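Local coordinates for putative protease (Parabacteroides distasonis ATCC 8503, PDB 3KD4), which is of unknown function but is probably an exported protease, at residues P194-A199 / V310-L315; E229-A234 / L298-I303; D253-N258 / A291-V296; T272-D275 / R281-Y284; A329-V334 / D338-A343. All blocks are in the same frame, centred on the assembly; numbering follows the deposited sequence. Where two conformers were deposited one is given.

Contact 1 (P194-A199 / V310-L315); sequences PKNREA and VYPGHL. With GOL (glycerol), chain N.
At the type I beta turn from Pro312 to Leu315, which follows on strand 305-312, the loop 194-199 lays Asn196 against Pro312 and His314. The side chains of Asn196 and Pro312 cross at about a right angle, with CG of Asn196 3.7 Å from CB of Pro312 and OD1 3.9 Å from its CG. CB of Asn196 faces the edge of the imidazole, 4.0 Å from CE1 of His314. The amide end does two jobs: ND2 bonds Gln326 OE1 outside the contact and, through a water 2.6 Å from ND2 that also accepts from Gly313 N, bridges the two segments. This turn leaves the antiparallel sheet of a domain consistent with a transglutaminase-like fold, and the loop reaching it follows strand 174-184 of the eight-stranded sheet. An alanine in place of Asn196 would probably leave Gln326 OE1 and the bridging water without their amide donor and open a gap beside the Pro312 ring. A glycerol, probably from the crystallisation liquor, also spans the segments: its O3 donates to the carbonyl O of Asn196 at 3.0 Å. His314 was modelled in two conformers, and in this one ND1 comes to 2.4 Å from glycerol O1, too short for its details to be trusted.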
# COMPACT_ATOMS: atom_id res chain seq x y z
N PRO A 194 -1.30 -11.25 -0.38
CA PRO A 194 -0.11 -10.51 -0.03
C PRO A 194 -0.09 -9.13 -0.68
O PRO A 194 -0.53 -8.96 -1.82
CB PRO A 194 1.03 -11.38 -0.56
CG PRO A 194 0.46 -12.68 -0.78
CD PRO A 194 -0.98 -12.52 -1.05
N LYS A 195 0.40 -8.16 0.07
CA LYS A 195 0.54 -6.82 -0.43
C LYS A 195 1.32 -6.82 -1.75
O LYS A 195 0.94 -6.12 -2.70
CB LYS A 195 1.26 -5.96 0.60
CG LYS A 195 1.47 -4.52 0.15
CD LYS A 195 2.10 -3.69 1.28
CE LYS A 195 2.30 -2.24 0.86
NZ LYS A 195 2.65 -1.42 2.06
N ASN A 196 2.37 -7.60 -1.82
CA ASN A 196 3.09 -7.78 -3.07
C ASN A 196 2.93 -9.21 -3.60
O ASN A 196 3.44 -10.17 -3.02
CB ASN A 196 4.55 -7.39 -2.85
CG ASN A 196 4.67 -5.95 -2.41
OD1 ASN A 196 4.16 -5.04 -3.09
ND2 ASN A 196 5.27 -5.73 -1.24
N ARG A 197 2.15 -9.34 -4.66
CA ARG A 197 1.86 -10.66 -5.22
C ARG A 197 2.96 -11.04 -6.21
O ARG A 197 3.13 -10.37 -7.22
CB ARG A 197 0.50 -10.65 -5.90
CG ARG A 197 -0.61 -10.17 -4.99
CD ARG A 197 -1.81 -9.66 -5.74
NE ARG A 197 -2.71 -8.96 -4.82
CZ ARG A 197 -3.99 -8.66 -5.06
NH1 ARG A 197 -4.58 -8.98 -6.21
NH2 ARG A 197 -4.69 -8.03 -4.12
N GLU A 198 3.69 -12.12 -5.93
CA GLU A 198 4.93 -12.41 -6.68
C GLU A 198 4.62 -12.96 -8.07
O GLU A 198 5.40 -12.70 -9.00
CB GLU A 198 5.88 -13.36 -5.91
N ALA A 199 3.49 -13.67 -8.21
CA ALA A 199 3.05 -14.20 -9.50
C ALA A 199 2.20 -13.22 -10.29
O ALA A 199 1.47 -13.62 -11.17
CB ALA A 199 2.28 -15.50 -9.30
N VAL A 310 11.41 1.70 1.11
CA VAL A 310 10.89 0.35 1.28
C VAL A 310 10.42 -0.18 -0.07
O VAL A 310 9.57 0.45 -0.73
CB VAL A 310 9.70 0.33 2.30
CG1 VAL A 310 9.23 -1.12 2.60
CG2 VAL A 310 10.08 1.08 3.61
N TYR A 311 11.01 -1.30 -0.48
CA TYR A 311 10.69 -1.98 -1.71
C TYR A 311 10.02 -3.31 -1.41
O TYR A 311 10.25 -3.90 -0.35
CB TYR A 311 11.97 -2.36 -2.46
CG TYR A 311 12.82 -1.22 -2.93
CD1 TYR A 311 13.81 -0.68 -2.13
CD2 TYR A 311 12.63 -0.69 -4.19
CE1 TYR A 311 14.63 0.36 -2.62
CE2 TYR A 311 13.41 0.32 -4.65
CZ TYR A 311 14.40 0.84 -3.88
OH TYR A 311 15.12 1.88 -4.40
N PRO A 312 9.27 -3.83 -2.39
CA PRO A 312 8.81 -5.21 -2.29
C PRO A 312 9.97 -6.15 -2.12
O PRO A 312 11.08 -5.93 -2.65
CB PRO A 312 8.11 -5.47 -3.63
CG PRO A 312 7.76 -4.12 -4.16
CD PRO A 312 8.79 -3.15 -3.61
N GLY A 313 9.73 -7.21 -1.37
CA GLY A 313 10.79 -8.07 -0.96
C GLY A 313 11.35 -8.96 -2.05
O GLY A 313 12.46 -9.45 -1.91
N HIS A 314 10.65 -9.19 -3.13
CA HIS A 314 11.09 -10.10 -4.19
C HIS A 314 11.93 -9.40 -5.28
O HIS A 314 12.35 -10.01 -6.22
CB HIS A 314 9.84 -10.76 -4.83
CG HIS A 314 8.90 -9.78 -5.48
ND1 HIS A 314 7.81 -9.24 -4.83
CD2 HIS A 314 8.87 -9.27 -6.74
CE1 HIS A 314 7.16 -8.43 -5.65
NE2 HIS A 314 7.79 -8.43 -6.82
N LEU A 315 12.14 -8.09 -5.15
CA LEU A 315 12.78 -7.32 -6.23
C LEU A 315 14.29 -7.27 -6.10
O LEU A 315 14.84 -7.18 -5.00
CB LEU A 315 12.32 -5.88 -6.19
CG LEU A 315 10.97 -5.49 -6.69
CD1 LEU A 315 10.96 -3.95 -6.52
CD2 LEU A 315 10.71 -5.93 -8.15
C1 GOL N . 7.66 -10.44 -1.88
O1 GOL N . 7.34 -9.22 -2.52
C2 GOL N . 7.21 -10.58 -0.40
O2 GOL N . 8.26 -11.07 0.42
C3 GOL N . 6.04 -11.54 -0.26
O3 GOL N . 4.84 -10.85 -0.50
O HOH W 1 6.94 -7.52 -0.27

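Contact 2 (E229-A234 / L298-I303); sequences ESKTFA and LNAAGI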
# COMPACT_ATOMS: atom_id res chain seq x y z
N GLU A 229 15.60 27.25 8.52
CA GLU A 229 14.59 27.41 9.53
C GLU A 229 14.22 26.09 10.22
O GLU A 229 14.06 26.05 11.45
CB GLU A 229 13.34 28.06 8.96
CG GLU A 229 12.10 27.99 9.95
CD GLU A 229 10.87 28.83 9.50
OE1 GLU A 229 11.06 29.72 8.63
OE2 GLU A 229 9.74 28.58 10.01
N SER A 230 14.09 25.03 9.44
CA SER A 230 13.71 23.74 9.95
C SER A 230 14.77 23.24 10.95
O SER A 230 14.43 22.73 12.02
CB SER A 230 13.49 22.76 8.80
OG SER A 230 12.41 23.18 7.94
N LYS A 231 16.04 23.40 10.60
CA LYS A 231 17.12 23.02 11.50
C LYS A 231 17.13 23.88 12.77
O LYS A 231 17.30 23.37 13.85
CB LYS A 231 18.46 23.14 10.80
CG LYS A 231 18.67 22.11 9.67
CD LYS A 231 19.83 22.51 8.77
CE LYS A 231 20.06 21.49 7.67
NZ LYS A 231 21.13 21.94 6.72
N THR A 232 16.98 25.18 12.61
CA THR A 232 17.04 26.11 13.75
C THR A 232 15.87 25.82 14.64
O THR A 232 16.05 25.68 15.85
CB THR A 232 17.08 27.58 13.31
OG1 THR A 232 18.23 27.78 12.48
CG2 THR A 232 17.15 28.53 14.54
N PHE A 233 14.69 25.67 14.05
CA PHE A 233 13.47 25.34 14.82
C PHE A 233 13.61 24.04 15.61
O PHE A 233 13.17 23.96 16.76
CB PHE A 233 12.28 25.27 13.87
CG PHE A 233 10.92 25.24 14.53
CD1 PHE A 233 10.67 25.76 15.80
CD2 PHE A 233 9.85 24.75 13.81
CE1 PHE A 233 9.38 25.73 16.33
CE2 PHE A 233 8.56 24.72 14.35
CZ PHE A 233 8.33 25.24 15.61
N ALA A 234 14.21 23.03 14.98
CA ALA A 234 14.43 21.71 15.61
C ALA A 234 15.28 21.87 16.86
O ALA A 234 14.96 21.30 17.91
CB ALA A 234 15.11 20.72 14.60
N LEU A 298 15.40 16.01 12.93
CA LEU A 298 16.08 15.06 13.84
C LEU A 298 17.60 15.26 13.83
O LEU A 298 18.21 15.41 14.89
CB LEU A 298 15.75 13.61 13.51
CG LEU A 298 14.30 13.21 13.75
CD1 LEU A 298 14.03 11.83 13.12
CD2 LEU A 298 13.97 13.23 15.24
N ASN A 299 18.21 15.29 12.65
CA ASN A 299 19.66 15.51 12.57
C ASN A 299 20.08 16.83 13.19
O ASN A 299 21.09 16.88 13.89
CB ASN A 299 20.16 15.40 11.15
CG ASN A 299 20.32 13.95 10.71
OD1 ASN A 299 21.16 13.24 11.23
ND2 ASN A 299 19.49 13.51 9.78
N ALA A 300 19.30 17.89 12.96
CA ALA A 300 19.65 19.20 13.49
C ALA A 300 19.59 19.17 15.00
O ALA A 300 20.32 19.91 15.66
CB ALA A 300 18.74 20.30 12.90
N ALA A 301 18.72 18.31 15.54
CA ALA A 301 18.56 18.14 16.97
C ALA A 301 19.57 17.20 17.64
O ALA A 301 19.46 16.97 18.84
CB ALA A 301 17.14 17.67 17.29
N GLY A 302 20.54 16.68 16.89
CA GLY A 302 21.55 15.79 17.46
C GLY A 302 21.17 14.32 17.43
O GLY A 302 21.76 13.53 18.15
N ILE A 303 20.17 13.94 16.62
CA ILE A 303 19.75 12.52 16.51
C ILE A 303 20.14 12.04 15.11
O ILE A 303 19.53 12.45 14.10
CB ILE A 303 18.24 12.32 16.75
CG1 ILE A 303 17.82 12.96 18.08
CG2 ILE A 303 17.85 10.82 16.72
CD1 ILE A 303 18.39 12.29 19.32
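Lys231 and Ala300 bring two helices together at a CA-CA distance of 5.0 Å, and the CA atoms of Ala234 and Ala301, the latter just past the end of its helix, lie 5.6 Å apart, a closeness that small side chains make possible. The methyl of Ala300 carries most of the contact. It lies over the backbone of the other helix, with CB 3.5 Å from CA of Lys231, and it also touches the start of that lysine's side chain, CB of Ala300 standing 3.7 Å from CG of Lys231. It also meets the methyl of Ala234, CB to CB 4.0 Å. Because chi1 of Lys231 is -68°, CG stands beside the backbone N, and from there the extended chain runs away to leave NZ hydrogen-bonded to Gln226 O. The second segment is the C-terminal end of helix 287-300, closed by a Schellman motif: Ile303 N donates to Leu298 O at 3.0 Å and Gly302 N to Asn299 O at 3.1 Å, with Gly302 at phi 89°. The polar groups of this helix end are tied to neighbouring helices as well, since Ala300 O accepts from Gln235 NE2 of helix 228-238 and Ala301 O from Lys247 NZ of helix 244-258. Ala301 makes a looser approach, its CB 4.3 Å from the carbonyl O of Ala234.

Contact 3 (D253-N258 / A291-V296); sequences DHILNN and AQLLNV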
# COMPACT_ATOMS: atom_id res chain seq x y z
N ASP A 253 6.22 14.50 17.11
CA ASP A 253 4.89 14.98 17.48
C ASP A 253 4.62 16.33 16.86
O ASP A 253 3.51 16.58 16.40
CB ASP A 253 4.74 15.08 19.00
CG ASP A 253 4.70 13.70 19.66
OD1 ASP A 253 4.47 12.70 18.94
OD2 ASP A 253 4.91 13.63 20.89
N HIS A 254 5.62 17.21 16.84
CA HIS A 254 5.41 18.48 16.15
C HIS A 254 4.98 18.28 14.70
O HIS A 254 4.05 18.94 14.24
CB HIS A 254 6.63 19.37 16.16
CG HIS A 254 6.35 20.71 15.57
ND1 HIS A 254 5.74 21.72 16.30
CD2 HIS A 254 6.53 21.20 14.32
CE1 HIS A 254 5.59 22.78 15.52
NE2 HIS A 254 6.07 22.49 14.32
N ILE A 255 5.66 17.37 14.00
CA ILE A 255 5.34 17.12 12.62
C ILE A 255 3.99 16.46 12.46
O ILE A 255 3.17 16.91 11.66
CB ILE A 255 6.47 16.34 11.86
CG1 ILE A 255 7.67 17.27 11.67
CG2 ILE A 255 5.95 15.92 10.49
CD1 ILE A 255 9.03 16.62 11.54
N LEU A 256 3.73 15.42 13.24
CA LEU A 256 2.44 14.73 13.21
C LEU A 256 1.29 15.69 13.51
O LEU A 256 0.24 15.59 12.89
CB LEU A 256 2.38 13.62 14.26
CG LEU A 256 3.16 12.31 14.08
CD1 LEU A 256 3.03 11.47 15.39
CD2 LEU A 256 2.65 11.54 12.88
N ASN A 257 1.48 16.59 14.46
CA ASN A 257 0.40 17.48 14.87
C ASN A 257 0.18 18.65 13.95
O ASN A 257 -0.86 19.26 14.00
CB ASN A 257 0.65 18.03 16.29
CG ASN A 257 0.51 16.96 17.35
OD1 ASN A 257 -0.13 15.93 17.11
ND2 ASN A 257 1.12 17.17 18.51
N ASN A 258 1.15 18.98 13.11
CA ASN A 258 1.08 20.21 12.35
C ASN A 258 1.13 20.07 10.84
O ASN A 258 0.91 21.04 10.15
CB ASN A 258 2.18 21.15 12.86
CG ASN A 258 1.89 21.64 14.26
OD1 ASN A 258 1.07 22.52 14.42
ND2 ASN A 258 2.49 21.05 15.27
N ALA A 291 9.04 12.92 5.19
CA ALA A 291 10.19 12.12 5.55
C ALA A 291 11.47 12.97 5.63
O ALA A 291 12.25 12.80 6.55
CB ALA A 291 10.39 10.98 4.55
N GLN A 292 11.68 13.85 4.67
CA GLN A 292 12.91 14.68 4.64
C GLN A 292 12.87 15.75 5.70
O GLN A 292 13.89 16.03 6.31
CB GLN A 292 13.15 15.31 3.26
CG GLN A 292 14.43 16.15 3.15
CD GLN A 292 15.72 15.39 3.41
OE1 GLN A 292 15.72 14.18 3.60
NE2 GLN A 292 16.85 16.12 3.39
N LEU A 293 11.70 16.33 5.93
CA LEU A 293 11.55 17.33 6.99
C LEU A 293 11.92 16.75 8.38
O LEU A 293 12.70 17.33 9.17
CB LEU A 293 10.12 17.88 7.01
CG LEU A 293 9.85 18.90 8.12
CD1 LEU A 293 10.87 20.07 7.99
CD2 LEU A 293 8.38 19.42 8.12
N LEU A 294 11.37 15.58 8.67
CA LEU A 294 11.64 14.89 9.92
C LEU A 294 13.15 14.55 10.01
O LEU A 294 13.79 14.81 11.02
CB LEU A 294 10.77 13.62 9.93
CG LEU A 294 10.83 12.62 11.08
CD1 LEU A 294 10.48 13.28 12.43
CD2 LEU A 294 9.92 11.41 10.75
N ASN A 295 13.70 13.98 8.95
CA ASN A 295 15.14 13.70 8.89
C ASN A 295 16.02 14.95 9.15
O ASN A 295 16.95 14.90 9.97
CB ASN A 295 15.46 13.07 7.52
CG ASN A 295 16.91 12.69 7.37
OD1 ASN A 295 17.47 11.99 8.22
ND2 ASN A 295 17.53 13.18 6.31
N VAL A 296 15.71 16.05 8.48
CA VAL A 296 16.47 17.30 8.66
C VAL A 296 16.37 17.78 10.11
O VAL A 296 17.36 18.16 10.72
CB VAL A 296 15.95 18.40 7.72
CG1 VAL A 296 16.47 19.78 8.16
CG2 VAL A 296 16.34 18.07 6.25
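Leu293 comes first along helix 287-300, its CG 4.2 Å from CD1 of Ile255 on helix 244-258. Its side chain also packs on Ile276 and Leu280, so it is shared with helix 276-282. Leu294 follows and meets the same methyl more closely: CD1 of Ile255 stands 3.5 Å from CA of Leu294 and 3.7 Å from its CD1. Both leucines turn CG away from the backbone N, near 178°, and Ile255 points its CD1 at the ground between them. That methyl gets there because CG1 of Ile255 lies beside its own backbone N (chi1 -71°) and CD1 is then carried outward by an extended chi2 of 154°. Behind Ile255 its helix is closing, and ND2 of Asn258 donates to the carbonyl O of His254 at 2.8 Å, in the carbonyl plane and on a lone pair. Ile255 also touches Ile290 and Met297, so the residues around its tip have the spacing i, i+3, i+4, i+7, consistent with knobs-into-holes packing. Leu294 in turn packs on Val330 and Leu341 of the sheet, as in the layered helix-on-antiparallel-sheet core of transglutaminase-like domains.

Contact 4 (T272-D275 / R281-Y284); sequences TVRD and RSAY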
# COMPACT_ATOMS: atom_id res chain seq x y z
N THR A 272 10.86 14.96 -6.64
CA THR A 272 11.54 15.84 -5.67
C THR A 272 10.52 16.47 -4.74
O THR A 272 9.39 15.94 -4.58
CB THR A 272 12.54 16.85 -6.34
OG1 THR A 272 13.33 17.56 -5.33
CG2 THR A 272 11.79 17.82 -7.23
N VAL A 273 10.99 17.46 -4.01
CA VAL A 273 10.30 18.02 -2.87
C VAL A 273 10.28 19.50 -3.04
O VAL A 273 11.12 20.05 -3.75
CB VAL A 273 11.04 17.67 -1.55
CG1 VAL A 273 10.82 16.18 -1.20
CG2 VAL A 273 12.56 18.07 -1.57
N ARG A 274 9.30 20.17 -2.41
CA ARG A 274 9.39 21.60 -2.27
C ARG A 274 10.55 21.90 -1.35
O ARG A 274 11.03 21.05 -0.60
CB ARG A 274 8.13 22.21 -1.70
CG ARG A 274 6.96 22.18 -2.67
CD ARG A 274 5.69 22.61 -1.96
NE ARG A 274 5.24 21.58 -1.03
CZ ARG A 274 4.51 21.78 0.05
NH1 ARG A 274 4.05 22.98 0.39
NH2 ARG A 274 4.21 20.74 0.81
N ASP A 275 10.99 23.14 -1.40
CA ASP A 275 11.94 23.62 -0.45
C ASP A 275 11.48 23.25 0.97
O ASP A 275 10.35 23.52 1.33
CB ASP A 275 12.01 25.12 -0.61
CG ASP A 275 12.86 25.73 0.40
OD1 ASP A 275 14.07 25.73 0.16
OD2 ASP A 275 12.31 26.19 1.42
N ARG A 281 6.42 25.52 6.70
CA ARG A 281 5.42 26.59 6.81
C ARG A 281 4.03 26.29 6.24
O ARG A 281 3.05 26.84 6.72
CB ARG A 281 5.95 27.89 6.19
CG ARG A 281 7.06 28.52 7.03
CD ARG A 281 7.54 29.85 6.45
NE ARG A 281 8.25 29.69 5.19
CZ ARG A 281 9.58 29.64 5.03
NH1 ARG A 281 10.41 29.74 6.06
NH2 ARG A 281 10.08 29.48 3.82
N SER A 282 3.92 25.43 5.21
CA SER A 282 2.63 25.21 4.55
C SER A 282 1.69 24.29 5.28
O SER A 282 0.49 24.30 5.01
CB SER A 282 2.82 24.68 3.11
OG SER A 282 3.20 23.32 3.10
N ALA A 283 2.19 23.45 6.18
CA ALA A 283 1.31 22.54 6.92
C ALA A 283 0.67 21.39 6.11
O ALA A 283 -0.31 20.76 6.56
CB ALA A 283 0.21 23.34 7.62
N TYR A 284 1.17 21.12 4.92
CA TYR A 284 0.89 19.84 4.26
C TYR A 284 2.18 19.43 3.58
O TYR A 284 3.02 20.25 3.29
CB TYR A 284 -0.29 19.94 3.27
CG TYR A 284 -0.05 20.89 2.13
CD1 TYR A 284 0.55 20.48 0.96
CD2 TYR A 284 -0.45 22.22 2.23
CE1 TYR A 284 0.78 21.38 -0.08
CE2 TYR A 284 -0.24 23.11 1.21
CZ TYR A 284 0.37 22.70 0.06
OH TYR A 284 0.57 23.63 -0.94
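Arg274 reaches across from the loop before helix 276-282 to Ser282 at the helix's far end and Tyr284 just beyond it. From CB, which heads toward that end, the chain continues extended through CG and CD, then bends at chi3 (-72°) to lay the guanidinium flat. NE makes a weak hydrogen bond to Tyr93 OH. CZ lies 3.8 Å from CE1 of Tyr284, and the planar group stacks on the tyrosine ring with centres 4.5 Å apart and planes only 10° from parallel, a stack offset toward CE1. The two terminal nitrogens then diverge. NH1 donates to Ser282 OG at 2.9 Å and 155°, the oxygen tilted a little from the guanidinium plane. NH2 donates to the carbonyl O of Tyr284 at 2.8 Å, approaching from above the carbonyl plane, and also forms a salt bridge with Glu289 OE1 of helix 287-300. The contact spans the short helix 276-282: Asp275, next to the arginine, is its N-cap residue, and Ala283, with positive phi, is the first residue to leave it. A leucine in place of Arg274 would probably leave Glu289 without its charged mate, Tyr284 O and Ser282 OG without these donors, and the Tyr284 ring without its stacked guanidinium. Ser282 OG is hydrogen-bonded to Val279 O as well, which fixes the hydroxyl that meets NH1. The far end of Tyr284 is held too, its OH hydrogen-bonded to Ala92 N.

Contact 5 (A329-V334 / D338-A343); sequences AVKATV and DQYLSA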
# COMPACT_ATOMS: atom_id res chain seq x y z
N ALA A 329 10.33 5.81 5.21
CA ALA A 329 10.44 5.86 6.65
C ALA A 329 11.70 6.64 6.98
O ALA A 329 12.49 7.02 6.10
CB ALA A 329 10.48 4.41 7.22
N VAL A 330 11.88 6.90 8.26
CA VAL A 330 13.06 7.54 8.76
C VAL A 330 13.62 6.66 9.87
O VAL A 330 12.88 6.17 10.73
CB VAL A 330 12.73 8.95 9.26
CG1 VAL A 330 13.96 9.64 9.92
CG2 VAL A 330 12.19 9.80 8.10
N LYS A 331 14.93 6.45 9.82
CA LYS A 331 15.67 5.76 10.86
C LYS A 331 16.26 6.84 11.79
O LYS A 331 16.87 7.79 11.30
CB LYS A 331 16.80 4.97 10.17
CG LYS A 331 17.91 4.46 11.02
CD LYS A 331 18.84 3.55 10.18
CE LYS A 331 19.77 4.28 9.20
NZ LYS A 331 21.11 4.61 9.76
N ALA A 332 16.08 6.68 13.10
CA ALA A 332 16.68 7.59 14.11
C ALA A 332 17.50 6.77 15.10
O ALA A 332 17.02 5.80 15.66
CB ALA A 332 15.62 8.38 14.85
N THR A 333 18.75 7.17 15.31
CA THR A 333 19.61 6.46 16.26
C THR A 333 19.54 7.17 17.60
O THR A 333 19.97 8.31 17.70
CB THR A 333 21.04 6.42 15.77
OG1 THR A 333 21.04 5.87 14.46
CG2 THR A 333 21.92 5.56 16.71
N VAL A 334 18.97 6.50 18.60
CA VAL A 334 18.70 7.09 19.91
C VAL A 334 19.53 6.31 20.94
O VAL A 334 19.28 5.11 21.16
CB VAL A 334 17.20 7.00 20.22
CG1 VAL A 334 16.89 7.40 21.67
CG2 VAL A 334 16.37 7.83 19.18
N ASP A 338 18.70 2.04 16.97
CA ASP A 338 17.85 2.57 15.95
C ASP A 338 16.37 2.36 16.22
O ASP A 338 15.97 1.32 16.69
CB ASP A 338 18.21 1.97 14.61
CG ASP A 338 19.49 2.50 14.06
OD1 ASP A 338 20.02 3.52 14.58
OD2 ASP A 338 19.95 1.89 13.06
N GLN A 339 15.55 3.35 15.86
CA GLN A 339 14.12 3.16 15.81
C GLN A 339 13.64 3.75 14.51
O GLN A 339 14.29 4.64 13.93
CB GLN A 339 13.42 3.81 17.04
CG GLN A 339 13.56 5.33 17.09
CD GLN A 339 13.14 5.89 18.44
OE1 GLN A 339 12.23 6.70 18.52
NE2 GLN A 339 13.79 5.46 19.50
N TYR A 340 12.52 3.23 14.03
CA TYR A 340 11.98 3.60 12.72
C TYR A 340 10.69 4.40 12.86
O TYR A 340 9.83 4.04 13.65
CB TYR A 340 11.75 2.35 11.88
CG TYR A 340 13.01 1.51 11.79
CD1 TYR A 340 14.17 2.03 11.22
CD2 TYR A 340 13.06 0.22 12.32
CE1 TYR A 340 15.34 1.27 11.13
CE2 TYR A 340 14.22 -0.56 12.23
CZ TYR A 340 15.37 -0.00 11.63
OH TYR A 340 16.52 -0.70 11.59
N LEU A 341 10.61 5.50 12.11
CA LEU A 341 9.42 6.35 12.11
C LEU A 341 8.76 6.25 10.75
O LEU A 341 9.38 6.52 9.71
CB LEU A 341 9.81 7.80 12.43
CG LEU A 341 10.86 8.04 13.52
CD1 LEU A 341 10.89 9.52 13.93
CD2 LEU A 341 10.61 7.16 14.74
N SER A 342 7.49 5.84 10.75
CA SER A 342 6.66 5.63 9.56
C SER A 342 5.19 5.55 9.98
O SER A 342 4.87 5.42 11.18
CB SER A 342 7.04 4.34 8.83
OG SER A 342 7.10 3.25 9.73
N ALA A 343 4.30 5.62 9.00
CA ALA A 343 2.86 5.68 9.28
C ALA A 343 2.48 4.35 9.94
O ALA A 343 1.80 4.34 10.95
CB ALA A 343 2.09 5.91 7.97
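Chi1 of Thr333 (-54°) and of Asp338 (-74°) each place the polar branch beside its own backbone N, and these two torsions bring the side chains together across a beta hairpin. OG1 of Thr333 donates to OD1 of Asp338 at 2.6 Å, meeting the carboxylate oxygen almost head-on. The hairpin consists of strands 327-334 and 337-341, antiparallel with an angle of 149° between the directions of their segments here, and it forms one border of a five-stranded antiparallel sheet in which 337-341 is outermost. Two hydrogen-bonded pairs fix the register. Val330 and Leu341 exchange both bonds, N of Leu341 to O of Val330 measuring 2.7 Å, and Ala332 and Gln339 do likewise, N of Ala332 to O of Gln339 measuring 2.8 Å. Between and beyond them, Lys331 faces Tyr340 and Thr333 faces Asp338 as non-hydrogen-bonded pairs. On that same face, CB of Lys331 lies 4.1 Å from CD1 of Tyr340, and its bent chain brings CD to 3.5 Å from OD2 of Asp338. NZ of Lys331 stops 4.4 Å from that OD2, too far for a salt bridge, though the charges probably still attract; NZ also has a long, weak ion pair with Glu306 of the neighbouring strand. The other face, with Val330, Ala332 and Leu341, lies under helix 287-300 and its following loop, Val330 and Leu341 both packing on Leu298. Gln339 belongs to this face as well: its NE2, hydrogen-bonded to Gln245 OE1 of helix 244-258, lies 3.5 Å from CG2 of Val334.

Contact 3 is the buried core of the set, its touching side chains purely apolar, whereas contacts 1 and 4 lie at the surface and are held differently, contact 1 by van der Waals touch plus water and glycerol bridges, contact 4 by direct guanidinium bonds and a stack. Contacts 2 and 5 are intermediate, one joining helices through small methyls, the other joining strands through backbone bonds. Helix 287-300 is common to contacts 2 and 3, and contact 3 reaches contact 5 where the helical layer lies on the sheet. Contacts 2 and 4 are tied by the Glu229-Arg281 salt bridge. Contact 1 does not touch contact 5, their nearest atoms being about 5 Å apart, although both reach the same sheet.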